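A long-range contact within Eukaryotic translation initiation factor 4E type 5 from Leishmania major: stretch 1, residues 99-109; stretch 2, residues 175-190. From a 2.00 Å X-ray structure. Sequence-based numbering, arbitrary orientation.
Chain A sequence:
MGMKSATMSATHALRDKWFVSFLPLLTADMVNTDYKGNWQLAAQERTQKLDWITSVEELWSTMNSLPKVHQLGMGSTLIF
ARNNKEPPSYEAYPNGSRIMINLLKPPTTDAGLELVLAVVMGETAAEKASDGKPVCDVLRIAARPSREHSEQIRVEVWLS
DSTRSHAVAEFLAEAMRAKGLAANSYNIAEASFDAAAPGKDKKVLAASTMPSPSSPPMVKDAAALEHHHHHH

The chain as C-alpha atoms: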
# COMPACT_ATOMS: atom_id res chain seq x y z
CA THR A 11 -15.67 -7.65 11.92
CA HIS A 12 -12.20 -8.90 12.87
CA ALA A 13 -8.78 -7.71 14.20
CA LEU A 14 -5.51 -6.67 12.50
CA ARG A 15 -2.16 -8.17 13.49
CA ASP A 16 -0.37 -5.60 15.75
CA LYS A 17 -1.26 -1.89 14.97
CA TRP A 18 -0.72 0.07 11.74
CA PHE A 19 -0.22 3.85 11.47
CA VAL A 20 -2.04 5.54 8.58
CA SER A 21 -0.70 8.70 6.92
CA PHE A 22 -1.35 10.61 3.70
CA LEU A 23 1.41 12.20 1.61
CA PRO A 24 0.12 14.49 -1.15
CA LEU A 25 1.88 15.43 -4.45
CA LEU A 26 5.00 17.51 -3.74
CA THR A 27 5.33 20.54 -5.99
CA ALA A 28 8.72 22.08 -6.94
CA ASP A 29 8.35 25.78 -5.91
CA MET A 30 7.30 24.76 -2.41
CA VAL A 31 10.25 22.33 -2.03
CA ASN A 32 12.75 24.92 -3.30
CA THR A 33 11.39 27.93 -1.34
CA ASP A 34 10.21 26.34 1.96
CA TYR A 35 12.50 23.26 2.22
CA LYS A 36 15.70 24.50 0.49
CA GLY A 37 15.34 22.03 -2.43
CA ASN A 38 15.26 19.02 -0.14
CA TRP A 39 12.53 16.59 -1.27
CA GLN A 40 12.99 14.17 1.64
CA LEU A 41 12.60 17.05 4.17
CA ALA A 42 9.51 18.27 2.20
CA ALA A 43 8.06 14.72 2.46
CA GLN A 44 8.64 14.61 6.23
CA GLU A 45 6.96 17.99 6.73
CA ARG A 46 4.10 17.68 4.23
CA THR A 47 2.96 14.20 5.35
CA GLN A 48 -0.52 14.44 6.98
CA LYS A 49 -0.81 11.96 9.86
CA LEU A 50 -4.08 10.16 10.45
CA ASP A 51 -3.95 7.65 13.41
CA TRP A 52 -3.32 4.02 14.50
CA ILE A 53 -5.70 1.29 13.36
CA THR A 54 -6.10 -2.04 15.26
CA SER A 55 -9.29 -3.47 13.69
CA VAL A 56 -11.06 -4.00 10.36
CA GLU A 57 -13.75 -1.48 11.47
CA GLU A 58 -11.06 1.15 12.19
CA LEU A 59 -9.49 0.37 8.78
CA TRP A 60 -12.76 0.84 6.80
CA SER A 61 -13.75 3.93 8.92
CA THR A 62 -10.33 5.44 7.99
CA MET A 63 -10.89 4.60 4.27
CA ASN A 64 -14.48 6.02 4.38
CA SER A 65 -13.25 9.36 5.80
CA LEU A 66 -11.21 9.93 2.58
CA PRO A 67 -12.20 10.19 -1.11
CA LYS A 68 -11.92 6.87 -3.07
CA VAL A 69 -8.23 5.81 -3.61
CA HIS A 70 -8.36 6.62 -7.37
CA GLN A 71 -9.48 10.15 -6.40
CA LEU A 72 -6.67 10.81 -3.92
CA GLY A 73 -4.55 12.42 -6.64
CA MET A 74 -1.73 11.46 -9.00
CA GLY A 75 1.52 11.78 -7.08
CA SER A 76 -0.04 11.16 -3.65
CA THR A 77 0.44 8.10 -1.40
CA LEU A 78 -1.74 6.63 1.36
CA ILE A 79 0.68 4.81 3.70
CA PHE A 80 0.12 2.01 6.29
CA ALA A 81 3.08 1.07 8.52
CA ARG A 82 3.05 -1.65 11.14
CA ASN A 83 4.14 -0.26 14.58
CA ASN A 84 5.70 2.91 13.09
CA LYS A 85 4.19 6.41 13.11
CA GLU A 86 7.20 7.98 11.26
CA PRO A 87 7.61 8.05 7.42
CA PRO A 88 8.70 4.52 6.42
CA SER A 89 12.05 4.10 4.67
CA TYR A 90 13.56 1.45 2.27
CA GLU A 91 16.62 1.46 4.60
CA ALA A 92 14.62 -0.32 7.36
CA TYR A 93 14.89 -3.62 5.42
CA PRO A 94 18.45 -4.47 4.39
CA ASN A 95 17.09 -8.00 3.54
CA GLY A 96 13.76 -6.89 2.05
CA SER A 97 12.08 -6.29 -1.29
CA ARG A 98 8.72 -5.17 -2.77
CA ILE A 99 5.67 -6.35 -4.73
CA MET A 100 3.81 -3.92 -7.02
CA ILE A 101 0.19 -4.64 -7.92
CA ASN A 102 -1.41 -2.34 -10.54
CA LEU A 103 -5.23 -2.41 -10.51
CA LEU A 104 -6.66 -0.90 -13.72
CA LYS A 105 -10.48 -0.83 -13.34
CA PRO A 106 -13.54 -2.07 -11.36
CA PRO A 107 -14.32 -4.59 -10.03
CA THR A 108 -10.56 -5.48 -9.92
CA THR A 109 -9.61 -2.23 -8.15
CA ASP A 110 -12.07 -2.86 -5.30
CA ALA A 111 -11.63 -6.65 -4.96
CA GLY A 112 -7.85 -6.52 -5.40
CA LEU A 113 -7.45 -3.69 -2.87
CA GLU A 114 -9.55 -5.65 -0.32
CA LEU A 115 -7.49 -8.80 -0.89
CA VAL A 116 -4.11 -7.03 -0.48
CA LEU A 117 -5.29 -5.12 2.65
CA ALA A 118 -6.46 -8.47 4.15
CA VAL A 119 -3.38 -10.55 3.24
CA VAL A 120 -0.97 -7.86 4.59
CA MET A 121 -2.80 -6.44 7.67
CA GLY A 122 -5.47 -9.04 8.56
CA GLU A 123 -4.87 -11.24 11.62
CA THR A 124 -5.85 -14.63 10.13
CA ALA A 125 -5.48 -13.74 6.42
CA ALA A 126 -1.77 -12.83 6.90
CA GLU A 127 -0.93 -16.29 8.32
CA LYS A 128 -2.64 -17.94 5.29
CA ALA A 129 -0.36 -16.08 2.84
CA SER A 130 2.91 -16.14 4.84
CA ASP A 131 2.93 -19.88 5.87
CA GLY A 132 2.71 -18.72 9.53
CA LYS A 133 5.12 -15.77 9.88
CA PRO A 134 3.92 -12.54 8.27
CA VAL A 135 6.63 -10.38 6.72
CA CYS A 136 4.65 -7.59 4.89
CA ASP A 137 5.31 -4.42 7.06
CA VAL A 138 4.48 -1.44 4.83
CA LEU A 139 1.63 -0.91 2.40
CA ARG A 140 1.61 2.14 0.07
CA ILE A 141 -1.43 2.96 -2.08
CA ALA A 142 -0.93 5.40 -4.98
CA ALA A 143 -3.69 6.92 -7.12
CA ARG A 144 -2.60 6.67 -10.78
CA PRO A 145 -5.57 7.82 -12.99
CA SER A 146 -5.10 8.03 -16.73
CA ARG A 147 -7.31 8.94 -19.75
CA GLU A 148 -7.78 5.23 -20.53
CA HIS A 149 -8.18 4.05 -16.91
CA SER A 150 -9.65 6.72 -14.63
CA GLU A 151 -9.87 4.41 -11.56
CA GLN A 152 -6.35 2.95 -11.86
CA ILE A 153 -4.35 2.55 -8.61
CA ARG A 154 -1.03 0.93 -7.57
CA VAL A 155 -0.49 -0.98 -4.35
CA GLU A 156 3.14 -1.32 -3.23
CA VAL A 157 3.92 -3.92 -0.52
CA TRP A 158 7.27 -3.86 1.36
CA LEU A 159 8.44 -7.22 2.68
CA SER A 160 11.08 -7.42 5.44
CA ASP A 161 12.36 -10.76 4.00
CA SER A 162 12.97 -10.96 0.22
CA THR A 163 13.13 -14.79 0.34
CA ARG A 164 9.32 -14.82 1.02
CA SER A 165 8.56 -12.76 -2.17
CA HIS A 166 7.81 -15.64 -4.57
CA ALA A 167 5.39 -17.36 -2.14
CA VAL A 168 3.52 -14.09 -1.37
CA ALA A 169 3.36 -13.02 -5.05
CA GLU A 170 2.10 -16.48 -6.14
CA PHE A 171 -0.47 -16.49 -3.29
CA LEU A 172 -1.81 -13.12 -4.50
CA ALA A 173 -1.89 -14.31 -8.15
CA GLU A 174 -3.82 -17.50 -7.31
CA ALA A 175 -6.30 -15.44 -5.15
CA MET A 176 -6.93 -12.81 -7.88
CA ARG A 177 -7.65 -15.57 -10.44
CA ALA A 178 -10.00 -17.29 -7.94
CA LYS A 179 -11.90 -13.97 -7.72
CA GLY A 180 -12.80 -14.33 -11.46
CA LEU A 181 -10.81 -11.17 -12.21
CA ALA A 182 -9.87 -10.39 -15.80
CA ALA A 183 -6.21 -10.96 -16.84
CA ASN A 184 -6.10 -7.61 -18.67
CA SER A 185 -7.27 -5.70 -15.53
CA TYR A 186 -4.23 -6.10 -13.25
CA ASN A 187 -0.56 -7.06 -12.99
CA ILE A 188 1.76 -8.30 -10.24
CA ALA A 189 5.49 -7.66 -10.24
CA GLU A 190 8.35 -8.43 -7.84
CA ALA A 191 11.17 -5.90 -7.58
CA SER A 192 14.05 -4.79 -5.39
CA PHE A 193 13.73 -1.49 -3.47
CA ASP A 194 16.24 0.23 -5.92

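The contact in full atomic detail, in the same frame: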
# COMPACT_ATOMS: atom_id res chain seq x y z
N ILE A 99 6.59 -5.80 -3.75
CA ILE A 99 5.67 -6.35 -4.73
C ILE A 99 4.76 -5.21 -5.18
O ILE A 99 4.17 -4.53 -4.34
CB ILE A 99 4.86 -7.55 -4.16
CG1 ILE A 99 5.76 -8.78 -3.94
CG2 ILE A 99 3.68 -7.91 -5.06
CD1 ILE A 99 5.11 -9.85 -3.12
N MET A 100 4.69 -4.96 -6.49
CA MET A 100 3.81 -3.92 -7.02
C MET A 100 2.63 -4.57 -7.69
O MET A 100 2.81 -5.49 -8.49
CB MET A 100 4.50 -3.02 -8.06
CG MET A 100 5.87 -2.55 -7.67
SD MET A 100 6.09 -1.67 -6.15
CE MET A 100 5.65 -0.02 -6.73
N ILE A 101 1.43 -4.14 -7.33
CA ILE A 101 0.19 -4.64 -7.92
C ILE A 101 -0.53 -3.45 -8.54
O ILE A 101 -0.97 -2.56 -7.80
CB ILE A 101 -0.69 -5.30 -6.84
CG1 ILE A 101 0.06 -6.44 -6.13
CG2 ILE A 101 -1.99 -5.82 -7.43
CD1 ILE A 101 -0.28 -6.57 -4.75
N ASN A 102 -0.66 -3.42 -9.87
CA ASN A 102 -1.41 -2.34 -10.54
C ASN A 102 -2.83 -2.81 -10.81
O ASN A 102 -3.02 -3.88 -11.36
CB ASN A 102 -0.75 -1.94 -11.85
CG ASN A 102 0.59 -1.30 -11.63
OD1 ASN A 102 0.67 -0.11 -11.31
ND2 ASN A 102 1.66 -2.06 -11.78
N LEU A 103 -3.82 -2.04 -10.37
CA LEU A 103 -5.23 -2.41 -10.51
C LEU A 103 -5.82 -1.39 -11.46
O LEU A 103 -5.90 -0.22 -11.11
CB LEU A 103 -5.92 -2.35 -9.14
CG LEU A 103 -5.30 -3.22 -8.06
CD1 LEU A 103 -5.91 -2.93 -6.68
CD2 LEU A 103 -5.38 -4.72 -8.44
N LEU A 104 -6.20 -1.81 -12.68
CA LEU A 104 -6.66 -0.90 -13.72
C LEU A 104 -8.09 -0.39 -13.61
O LEU A 104 -8.32 0.78 -13.91
CB LEU A 104 -6.47 -1.53 -15.12
CG LEU A 104 -5.08 -2.03 -15.56
CD1 LEU A 104 -5.04 -2.24 -17.05
CD2 LEU A 104 -3.99 -1.05 -15.21
N LYS A 105 -9.07 -1.25 -13.30
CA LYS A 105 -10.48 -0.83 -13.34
C LYS A 105 -11.40 -1.69 -12.47
O LYS A 105 -11.03 -2.80 -12.11
CB LYS A 105 -10.94 -0.91 -14.81
CG LYS A 105 -10.81 -2.30 -15.40
CD LYS A 105 -11.25 -2.34 -16.84
CE LYS A 105 -10.74 -3.56 -17.55
NZ LYS A 105 -11.20 -3.63 -18.96
N PRO A 106 -12.62 -1.21 -12.13
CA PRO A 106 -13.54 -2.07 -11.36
C PRO A 106 -13.99 -3.27 -12.17
O PRO A 106 -14.04 -3.22 -13.40
CB PRO A 106 -14.73 -1.15 -11.08
CG PRO A 106 -14.69 -0.13 -12.17
CD PRO A 106 -13.24 0.09 -12.45
N PRO A 107 -14.36 -4.38 -11.49
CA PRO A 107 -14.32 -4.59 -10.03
C PRO A 107 -12.94 -4.96 -9.46
O PRO A 107 -12.80 -5.09 -8.26
CB PRO A 107 -15.33 -5.73 -9.84
CG PRO A 107 -15.23 -6.54 -11.11
CD PRO A 107 -14.84 -5.57 -12.21
N THR A 108 -11.93 -5.11 -10.33
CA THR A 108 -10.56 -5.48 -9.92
C THR A 108 -9.95 -4.52 -8.90
O THR A 108 -9.31 -4.96 -7.95
CB THR A 108 -9.68 -5.66 -11.16
OG1 THR A 108 -10.26 -6.66 -12.02
CG2 THR A 108 -8.26 -6.01 -10.81
N THR A 109 -10.13 -3.22 -9.08
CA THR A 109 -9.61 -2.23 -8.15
C THR A 109 -10.14 -2.46 -6.72
O THR A 109 -9.36 -2.57 -5.77
CB THR A 109 -9.96 -0.83 -8.65
OG1 THR A 109 -11.34 -0.80 -9.02
CG2 THR A 109 -9.10 -0.41 -9.83
N ALA A 175 -5.09 -16.02 -5.75
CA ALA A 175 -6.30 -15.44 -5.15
C ALA A 175 -7.05 -14.48 -6.09
O ALA A 175 -8.28 -14.46 -6.06
CB ALA A 175 -5.99 -14.74 -3.84
N MET A 176 -6.32 -13.72 -6.91
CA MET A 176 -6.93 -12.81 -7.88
C MET A 176 -7.61 -13.60 -9.00
O MET A 176 -8.71 -13.21 -9.44
CB MET A 176 -5.86 -11.84 -8.42
CG MET A 176 -5.29 -10.91 -7.34
SD MET A 176 -6.39 -9.51 -7.05
CE MET A 176 -5.95 -8.44 -8.41
N ARG A 177 -7.02 -14.73 -9.44
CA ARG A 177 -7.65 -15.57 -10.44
C ARG A 177 -8.91 -16.20 -9.84
O ARG A 177 -9.94 -16.21 -10.49
CB ARG A 177 -6.71 -16.71 -10.92
CG ARG A 177 -5.57 -16.22 -11.81
CD ARG A 177 -4.86 -17.35 -12.52
NE ARG A 177 -3.83 -18.01 -11.72
CZ ARG A 177 -2.56 -17.63 -11.64
NH1 ARG A 177 -2.14 -16.55 -12.30
NH2 ARG A 177 -1.71 -18.29 -10.88
N ALA A 178 -8.84 -16.70 -8.60
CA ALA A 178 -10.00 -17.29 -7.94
C ALA A 178 -11.15 -16.30 -7.74
O ALA A 178 -12.31 -16.71 -7.63
CB ALA A 178 -9.61 -17.93 -6.61
N LYS A 179 -10.86 -14.99 -7.78
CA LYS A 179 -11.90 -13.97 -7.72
C LYS A 179 -12.62 -13.75 -9.09
O LYS A 179 -13.53 -12.93 -9.17
CB LYS A 179 -11.34 -12.65 -7.16
CG LYS A 179 -11.14 -12.68 -5.64
CD LYS A 179 -10.90 -11.28 -5.05
CE LYS A 179 -11.39 -11.18 -3.63
NZ LYS A 179 -11.31 -9.80 -3.08
N GLY A 180 -12.22 -14.48 -10.13
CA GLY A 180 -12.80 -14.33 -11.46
C GLY A 180 -12.37 -13.05 -12.15
O GLY A 180 -12.99 -12.62 -13.13
N LEU A 181 -11.29 -12.42 -11.66
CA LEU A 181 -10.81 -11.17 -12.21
C LEU A 181 -10.15 -11.35 -13.55
O LEU A 181 -9.52 -12.39 -13.80
CB LEU A 181 -9.93 -10.43 -11.20
CG LEU A 181 -10.63 -10.18 -9.83
CD1 LEU A 181 -9.69 -9.59 -8.80
CD2 LEU A 181 -11.90 -9.34 -9.99
N ALA A 182 -10.37 -10.37 -14.44
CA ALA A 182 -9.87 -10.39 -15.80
C ALA A 182 -8.37 -10.18 -15.86
O ALA A 182 -7.87 -9.27 -15.19
CB ALA A 182 -10.58 -9.32 -16.61
N ALA A 183 -7.67 -11.00 -16.65
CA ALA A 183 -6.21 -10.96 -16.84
C ALA A 183 -5.69 -9.62 -17.33
O ALA A 183 -4.60 -9.21 -16.94
CB ALA A 183 -5.76 -12.07 -17.79
N ASN A 184 -6.47 -8.92 -18.16
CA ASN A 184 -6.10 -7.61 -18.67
C ASN A 184 -6.32 -6.47 -17.67
O ASN A 184 -6.08 -5.33 -18.03
CB ASN A 184 -6.88 -7.32 -19.96
CG ASN A 184 -8.35 -6.99 -19.80
OD1 ASN A 184 -8.90 -6.92 -18.69
ND2 ASN A 184 -9.03 -6.78 -20.91
N SER A 185 -6.89 -6.74 -16.49
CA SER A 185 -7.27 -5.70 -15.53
C SER A 185 -6.28 -5.45 -14.39
O SER A 185 -6.52 -4.58 -13.54
CB SER A 185 -8.64 -6.02 -14.95
OG SER A 185 -8.56 -7.16 -14.11
N TYR A 186 -5.21 -6.24 -14.32
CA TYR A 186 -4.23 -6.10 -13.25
C TYR A 186 -2.90 -6.75 -13.59
O TYR A 186 -2.84 -7.63 -14.44
CB TYR A 186 -4.76 -6.70 -11.92
CG TYR A 186 -4.88 -8.21 -11.92
CD1 TYR A 186 -6.02 -8.84 -12.41
CD2 TYR A 186 -3.89 -9.01 -11.36
CE1 TYR A 186 -6.13 -10.22 -12.42
CE2 TYR A 186 -4.01 -10.39 -11.35
CZ TYR A 186 -5.13 -10.99 -11.88
OH TYR A 186 -5.28 -12.35 -11.85
N ASN A 187 -1.85 -6.40 -12.86
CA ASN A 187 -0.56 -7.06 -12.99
C ASN A 187 0.21 -7.06 -11.67
O ASN A 187 0.07 -6.15 -10.84
CB ASN A 187 0.29 -6.52 -14.14
CG ASN A 187 0.53 -5.05 -14.04
OD1 ASN A 187 1.38 -4.60 -13.25
ND2 ASN A 187 -0.23 -4.28 -14.84
N ILE A 188 0.99 -8.13 -11.45
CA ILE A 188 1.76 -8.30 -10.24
C ILE A 188 3.21 -8.41 -10.63
O ILE A 188 3.57 -9.17 -11.53
CB ILE A 188 1.30 -9.55 -9.45
CG1 ILE A 188 -0.18 -9.46 -9.09
CG2 ILE A 188 2.16 -9.73 -8.18
CD1 ILE A 188 -0.77 -10.69 -8.57
N ALA A 189 4.07 -7.64 -9.96
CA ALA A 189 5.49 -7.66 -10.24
C ALA A 189 6.30 -7.70 -8.95
O ALA A 189 5.89 -7.12 -7.95
CB ALA A 189 5.87 -6.44 -11.06
N GLU A 190 7.43 -8.39 -8.97
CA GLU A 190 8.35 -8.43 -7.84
C GLU A 190 9.55 -7.59 -8.22
O GLU A 190 10.05 -7.70 -9.35
CB GLU A 190 8.81 -9.86 -7.55
CG GLU A 190 7.67 -10.79 -7.21
CD GLU A 190 8.12 -12.24 -7.16
OE1 GLU A 190 8.89 -12.59 -6.24
OE2 GLU A 190 7.73 -13.01 -8.06
O HOH W 1 -11.51 -6.46 -18.47
O HOH W 2 -12.25 -7.92 -13.75

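What joins the two backbones? Strands 99-103 and 186-190 run antiparallel, and Met 100 and Ala 189 exchange paired hydrogen bonds, N to O 2.9 Å each way. Asn 102 and Asn 187 do the same, with Asn 102 N to Asn 187 O at 3.0 Å and Asn 187 N to Asn 102 O at 3.2 Å. Leu 104 N extends the ladder past the strand, reaching Ser 185 O at 2.9 Å.

Which side chains pack on the greasier face? Ile 99 and Ile 101 lie beside Ile 188, with Ile 99 CG2 3.9 Å from Ile 188 CG2; branched side chains suit extended backbone. Farther along, Leu 103 CD2 meets Met 176 CE at 3.8 Å, so the flexible methionine links the helix to the sheet.

How do polar side chains contribute? On the other face, Asn 102 ND2 donates to Asn 187 OD1 at 2.9 Å, an amide pair tying together directly cross-strand neighbors. Beyond the strands, water 1 bridges Lys 105 NZ and Asn 184 OD1.

What anchors the turn? Buried Thr 108 OG1 and Ser 185 OG lie 2.7 Å apart, and Ser 185 OG also donates to Ala 182 O at a very short 2.5 Å. Thr 108 serves both chemistries: its CG2 packs 3.7 Å from Tyr 186 CB.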